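Side-chain contacts in 4-hydroxybutyrate CoA-transferase (Porphyromonas gingivalis, PDB 3D3U), which probably transfers coenzyme A between carboxylic acids such as acetate and 4-hydroxybutyrate: residues E16-V19 and D20-P24; D243-M246 and R247-K251. All blocks are in the same frame, centred on the assembly; numbering follows the deposited sequence.

Contact 1. Residues E16-V19 and D20-P24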
ATOM      1  N   GLU A  16      -0.628 -13.435  28.303  1.00 17.22           N
ATOM      2  CA  GLU A  16      -1.268 -12.700  29.363  1.00 15.21           C
ATOM      3  C   GLU A  16      -2.026 -11.534  28.765  1.00 13.71           C
ATOM      4  O   GLU A  16      -3.170 -11.210  29.201  1.00 12.05           O
ATOM      5  CB  GLU A  16      -0.275 -12.225  30.372  1.00 16.27           C
ATOM      6  CG  GLU A  16       0.660 -13.239  30.966  1.00 18.47           C
ATOM      7  CD  GLU A  16       1.842 -12.526  31.629  1.00 26.97           C
ATOM      8  OE1 GLU A  16       2.571 -11.744  30.930  1.00 27.31           O
ATOM      9  OE2 GLU A  16       2.035 -12.704  32.872  1.00 25.64           O
ATOM     10  N   ALA A  17      -1.425 -10.912  27.755  1.00 12.99           N
ATOM     11  CA  ALA A  17      -2.170  -9.850  27.007  1.00 13.65           C
ATOM     12  C   ALA A  17      -3.439 -10.302  26.196  1.00 13.45           C
ATOM     13  O   ALA A  17      -4.490  -9.713  26.334  1.00 12.07           O
ATOM     14  CB  ALA A  17      -1.271  -9.034  26.199  1.00 12.61           C
ATOM     15  N   VAL A  18      -3.347 -11.355  25.400  1.00 14.16           N
ATOM     16  CA  VAL A  18      -4.566 -11.994  24.886  1.00 16.22           C
ATOM     17  C   VAL A  18      -5.589 -12.232  25.992  1.00 16.91           C
ATOM     18  O   VAL A  18      -6.754 -11.796  25.931  1.00 16.37           O
ATOM     19  CB  VAL A  18      -4.283 -13.401  24.284  1.00 15.97           C
ATOM     20  CG1 VAL A  18      -5.526 -14.137  24.049  1.00 15.99           C
ATOM     21  CG2 VAL A  18      -3.571 -13.299  23.023  1.00 17.31           C
ATOM     22  N   VAL A  19      -5.187 -12.946  27.010  1.00 18.11           N
ATOM     23  CA  VAL A  19      -6.239 -13.219  27.944  1.00 21.42           C
ATOM     24  C   VAL A  19      -6.868 -11.996  28.579  1.00 23.57           C
ATOM     25  O   VAL A  19      -8.067 -11.999  28.686  1.00 24.74           O
ATOM     26  CB  VAL A  19      -5.904 -14.204  28.976  1.00 21.17           C
ATOM     27  CG1 VAL A  19      -7.079 -14.322  29.908  1.00 20.43           C
ATOM     28  CG2 VAL A  19      -5.629 -15.514  28.287  1.00 20.70           C
ATOM     29  N   ASP A  20      -6.096 -10.979  28.990  1.00 25.89           N
ATOM     30  CA  ASP A  20      -6.670  -9.827  29.733  1.00 28.38           C
ATOM     31  C   ASP A  20      -7.318  -8.854  28.798  1.00 28.06           C
ATOM     32  O   ASP A  20      -8.245  -8.172  29.141  1.00 28.27           O
ATOM     33  CB  ASP A  20      -5.646  -9.098  30.641  1.00 29.34           C
ATOM     34  CG  ASP A  20      -5.156 -10.025  31.842  1.00 39.37           C
ATOM     35  OD1 ASP A  20      -6.041 -10.297  32.742  1.00 46.87           O
ATOM     36  OD2 ASP A  20      -3.979 -10.604  31.946  1.00 40.49           O
ATOM     37  N   SER A  21      -6.853  -8.793  27.578  1.00 27.91           N
ATOM     38  CA  SER A  21      -7.403  -7.792  26.728  1.00 26.75           C
ATOM     39  C   SER A  21      -8.553  -8.359  25.913  1.00 26.31           C
ATOM     40  O   SER A  21      -9.235  -7.582  25.304  1.00 27.08           O
ATOM     41  CB  SER A  21      -6.345  -7.298  25.772  1.00 27.05           C
ATOM     42  OG  SER A  21      -6.152  -8.293  24.757  1.00 25.99           O
ATOM     43  N   LEU A  22      -8.792  -9.668  25.880  1.00 24.68           N
ATOM     44  CA  LEU A  22      -9.763 -10.119  24.920  1.00 23.84           C
ATOM     45  C   LEU A  22     -10.996 -10.636  25.513  1.00 24.93           C
ATOM     46  O   LEU A  22     -11.293 -11.859  25.442  1.00 26.26           O
ATOM     47  CB  LEU A  22      -9.193 -11.178  24.012  1.00 23.97           C
ATOM     48  CG  LEU A  22      -8.162 -10.641  23.020  1.00 22.50           C
ATOM     49  CD1 LEU A  22      -7.976 -11.531  21.852  1.00 18.72           C
ATOM     50  CD2 LEU A  22      -8.607  -9.264  22.541  1.00 22.66           C
ATOM     51  N   LYS A  23     -11.760  -9.720  26.084  1.00 25.02           N
ATOM     52  CA  LYS A  23     -13.019 -10.098  26.725  1.00 24.74           C
ATOM     53  C   LYS A  23     -13.974 -10.736  25.668  1.00 24.03           C
ATOM     54  O   LYS A  23     -13.946 -10.358  24.494  1.00 21.81           O
ATOM     55  CB  LYS A  23     -13.628  -8.870  27.488  1.00 26.07           C
ATOM     56  CG  LYS A  23     -12.784  -8.450  28.675  1.00 26.45           C
ATOM     57  CD  LYS A  23     -12.166  -9.786  29.262  1.00 35.77           C
ATOM     58  CE  LYS A  23     -11.172  -9.659  30.537  1.00 38.56           C
ATOM     59  NZ  LYS A  23     -11.598  -8.565  31.561  1.00 42.87           N
ATOM     60  N   PRO A  24     -14.798 -11.714  26.077  1.00 24.19           N
ATOM     61  CA  PRO A  24     -15.881 -12.215  25.218  1.00 23.91           C
ATOM     62  C   PRO A  24     -16.614 -11.098  24.420  1.00 24.25           C
ATOM     63  O   PRO A  24     -16.814  -9.976  24.872  1.00 22.93           O
ATOM     64  CB  PRO A  24     -16.826 -12.876  26.215  1.00 22.57           C
ATOM     65  CG  PRO A  24     -16.063 -13.196  27.379  1.00 22.41           C
ATOM     66  CD  PRO A  24     -14.761 -12.451  27.359  1.00 24.33           C
TER
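Glu16 and Ala17 offer their carbonyls one turn ahead to Asp20 and Ser21, so that the last turn of helix 14-21 runs on i to i+4 hydrogen bonds until Leu22 leaves helical backbone angles. Asp20 N reaches Glu16 O at 2.9 Å, and Ser21 N reaches Ala17 O at 2.8 Å. The next bond, Leu22 N to Val18 O, is bent to 127° and weak, as the chain is already turning away.

Ser21 adds a side-chain bond to the same turn. Its OG sits between the backbone N and the carbonyl carbon (chi1 76°), which folds the hydroxyl back along the helix until OG lies 2.7 Å from Ala17 O. This donor stands above the carbonyl plane, 37° out of it, while the backbone N-H of Ser21 comes in closer to the plane; Ala17 O is thus gripped by two donors of one residue. A serine or threonine hydroxyl bonded to the carbonyl four residues back is a familiar feature of helices, and here it falls in the final turn of a helix within the N-terminal Rossmann-like half of the protein.

On the buried side the side chains of Val18 and Leu22 cross, Val18 CG1 lying 4.2 Å from Leu22 CD1, a loose apolar touch that is extended by Phe40, Ala43 and Met44 of helix 38-46. Ala17 and Ser21 rest on His176, so the turn meets strand 176-180 through them and helix 38-46 through Val18 and Leu22.

Glu16 and Asp20 are exposed. Their carboxylates stay apart, with Glu16 OE2 and Asp20 OD2 separated by 6.4 Å, and Glu16 OE1 accepts a hydrogen bond from the backbone N of Ser13.

Contact 2. Residues D243-M246 and R247-K251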
ATOM      1  N   ASP A 243      11.998  -2.550  -2.361  1.00 24.59           N
ATOM      2  CA  ASP A 243      13.418  -2.420  -2.667  1.00 23.22           C
ATOM      3  C   ASP A 243      13.701  -1.585  -3.850  1.00 22.51           C
ATOM      4  O   ASP A 243      14.774  -1.111  -3.920  1.00 22.53           O
ATOM      5  CB  ASP A 243      14.058  -3.772  -2.880  1.00 21.85           C
ATOM      6  CG  ASP A 243      13.886  -4.693  -1.694  1.00 22.67           C
ATOM      7  OD1 ASP A 243      14.881  -5.400  -1.383  1.00 20.86           O
ATOM      8  OD2 ASP A 243      12.805  -4.784  -1.023  1.00 24.08           O
ATOM      9  N   GLY A 244      12.761  -1.390  -4.770  1.00 22.90           N
ATOM     10  CA  GLY A 244      13.075  -0.666  -6.019  1.00 24.28           C
ATOM     11  C   GLY A 244      13.411   0.775  -5.732  1.00 24.94           C
ATOM     12  O   GLY A 244      14.416   1.364  -6.225  1.00 24.13           O
ATOM     13  N   VAL A 245      12.594   1.319  -4.839  1.00 25.90           N
ATOM     14  CA  VAL A 245      12.770   2.696  -4.373  1.00 26.45           C
ATOM     15  C   VAL A 245      14.123   2.967  -3.729  1.00 25.35           C
ATOM     16  O   VAL A 245      14.663   4.087  -3.910  1.00 26.37           O
ATOM     17  CB  VAL A 245      11.629   3.095  -3.415  1.00 27.02           C
ATOM     18  CG1 VAL A 245      11.776   4.564  -2.894  1.00 27.54           C
ATOM     19  CG2 VAL A 245      10.352   2.988  -4.201  1.00 29.22           C
ATOM     20  N   MET A 246      14.629   1.977  -2.966  1.00 21.99           N
ATOM     21  CA  MET A 246      15.910   2.067  -2.262  1.00 19.63           C
ATOM     22  C   MET A 246      17.027   2.257  -3.242  1.00 18.56           C
ATOM     23  O   MET A 246      17.909   3.110  -3.112  1.00 17.82           O
ATOM     24  CB  MET A 246      16.141   0.815  -1.389  1.00 19.91           C
ATOM     25  CG  MET A 246      17.510   0.753  -0.621  1.00 19.09           C
ATOM     26  SD  MET A 246      17.494  -0.682   0.411  1.00 17.34           S
ATOM     27  CE  MET A 246      17.395  -2.007  -0.818  1.00  8.82           C
ATOM     28  N   ARG A 247      16.891   1.451  -4.246  1.00 18.05           N
ATOM     29  CA  ARG A 247      17.806   1.308  -5.305  1.00 19.68           C
ATOM     30  C   ARG A 247      17.985   2.694  -6.030  1.00 19.93           C
ATOM     31  O   ARG A 247      19.095   3.141  -6.394  1.00 20.05           O
ATOM     32  CB  ARG A 247      17.201   0.220  -6.247  1.00 18.80           C
ATOM     33  CG  ARG A 247      18.219  -0.735  -6.824  1.00 20.72           C
ATOM     34  CD  ARG A 247      18.268  -0.827  -8.389  1.00 24.96           C
ATOM     35  NE  ARG A 247      16.992  -0.545  -9.081  1.00 22.71           N
ATOM     36  CZ  ARG A 247      16.017  -1.407  -9.134  1.00 22.34           C
ATOM     37  NH1 ARG A 247      16.181  -2.587  -8.545  1.00 22.11           N
ATOM     38  NH2 ARG A 247      14.891  -1.107  -9.750  1.00 24.44           N
ATOM     39  N   MET A 248      16.878   3.368  -6.270  1.00 18.85           N
ATOM     40  CA  MET A 248      16.994   4.539  -7.018  1.00 17.96           C
ATOM     41  C   MET A 248      17.363   5.675  -6.101  1.00 18.70           C
ATOM     42  O   MET A 248      17.988   6.649  -6.535  1.00 20.03           O
ATOM     43  CB  MET A 248      15.658   4.817  -7.599  1.00 17.70           C
ATOM     44  CG  MET A 248      15.206   3.762  -8.445  1.00 17.42           C
ATOM     45  SD  MET A 248      15.959   3.877 -10.078  1.00 24.47           S
ATOM     46  CE  MET A 248      15.849   2.029 -10.392  1.00 17.96           C
ATOM     47  N   ILE A 249      16.942   5.606  -4.842  1.00 18.31           N
ATOM     48  CA  ILE A 249      17.352   6.622  -3.924  1.00 17.62           C
ATOM     49  C   ILE A 249      18.837   6.491  -3.911  1.00 16.64           C
ATOM     50  O   ILE A 249      19.518   7.456  -4.166  1.00 15.79           O
ATOM     51  CB  ILE A 249      16.769   6.433  -2.560  1.00 18.59           C
ATOM     52  CG1 ILE A 249      15.261   6.656  -2.641  1.00 17.49           C
ATOM     53  CG2 ILE A 249      17.525   7.410  -1.566  1.00 15.40           C
ATOM     54  CD1 ILE A 249      14.497   6.312  -1.395  1.00 20.17           C
ATOM     55  N   ARG A 250      19.295   5.267  -3.703  1.00 16.55           N
ATOM     56  CA  ARG A 250      20.701   4.901  -3.798  1.00 17.53           C
ATOM     57  C   ARG A 250      21.448   5.446  -5.034  1.00 18.21           C
ATOM     58  O   ARG A 250      22.492   6.025  -4.888  1.00 18.73           O
ATOM     59  CB  ARG A 250      20.841   3.392  -3.761  1.00 17.78           C
ATOM     60  CG  ARG A 250      21.790   2.948  -2.764  1.00 17.46           C
ATOM     61  CD  ARG A 250      21.159   2.660  -1.470  1.00 16.65           C
ATOM     62  NE  ARG A 250      21.057   1.238  -1.253  1.00 23.19           N
ATOM     63  CZ  ARG A 250      21.352   0.620  -0.102  1.00 26.43           C
ATOM     64  NH1 ARG A 250      21.794   1.321   0.972  1.00 28.12           N
ATOM     65  NH2 ARG A 250      21.205  -0.710  -0.037  1.00 23.58           N
ATOM     66  N   LYS A 251      20.924   5.293  -6.253  1.00 18.47           N
ATOM     67  CA  LYS A 251      21.657   5.738  -7.446  1.00 16.46           C
ATOM     68  C   LYS A 251      21.625   7.241  -7.544  1.00 17.34           C
ATOM     69  O   LYS A 251      22.213   7.786  -8.415  1.00 18.42           O
ATOM     70  CB  LYS A 251      21.076   5.120  -8.725  1.00 16.13           C
ATOM     71  CG  LYS A 251      21.240   3.590  -8.910  1.00 14.48           C
ATOM     72  CD  LYS A 251      20.068   2.994  -9.743  1.00 14.75           C
ATOM     73  CE  LYS A 251      20.448   1.914 -10.773  1.00 11.04           C
ATOM     74  NZ  LYS A 251      21.318   0.870 -10.173  1.00 19.87           N
TER
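Met246 and Arg250, one helical turn apart, lie side by side and point the same way, an instance of an aliphatic thioether chain lining the flat end of an arginine. From CB, which leads off beside the following peptide, the methionine leaves with CG anti to its own backbone N (chi1 178°), and the first real meeting is at CG. With that torsion, and with the Arg250 chain bent at chi2 and chi3, CG lies over one face of the guanidinium, 3.5 Å above its plane and offset toward the rim, where the nearest atom is Arg250 NE at 3.6 Å. Next along the chain, SD meets the outer end of the group, 3.7 Å from Arg250 NH2. The bend at the last torsion then carries CE on to lie 4.1 Å from the same NH2. Arg250 NH2 has its strongest partner beyond this turn, in a salt bridge to Glu276 of helix 275-281, which also touches Met246; the arginine is therefore held both by charge and by the methionine beside it.

Beneath these side chains Arg250 N donates to Met246 O. On a neighbouring face of the helix Val245 CG1 meets Ile249 CD1 at 3.6 Å, the two side chains crossing, while Ile249 N donates to Val245 O at 2.9 Å.

The Arg247 chain, bent at chi2 and chi3, brings its guanidinium back with Gly244 CA over one face, 4.2 Å from NH2, and Met248 CE at the edge in plane. NH2 also makes a long, weak ion pair with Asp222 of helix 219-226. Flanked by helices 219-226 and 275-281, helix 243-251 is the crossover of a beta-alpha-beta unit linking parallel strands 235-237 and 266-268, as in Rossmann-like sheets.

Both contacts illustrate how a short piece of helix combines backbone bonds with side chains four residues apart, yet they do so in separate parts of the chain. Contact 1 belongs to the region built around the six-stranded parallel sheet, contact 2 to the one built around the larger mixed sheet. Their centres are 42 Å apart and their nearest atoms about 30 Å, so neither touches the other. Contact 1 is the more peripheral, its centre 30 Å from that of the chain against 18 Å for contact 2. Along the chain they stand in series, residues 16-24 being complete long before residues 243-251 begin.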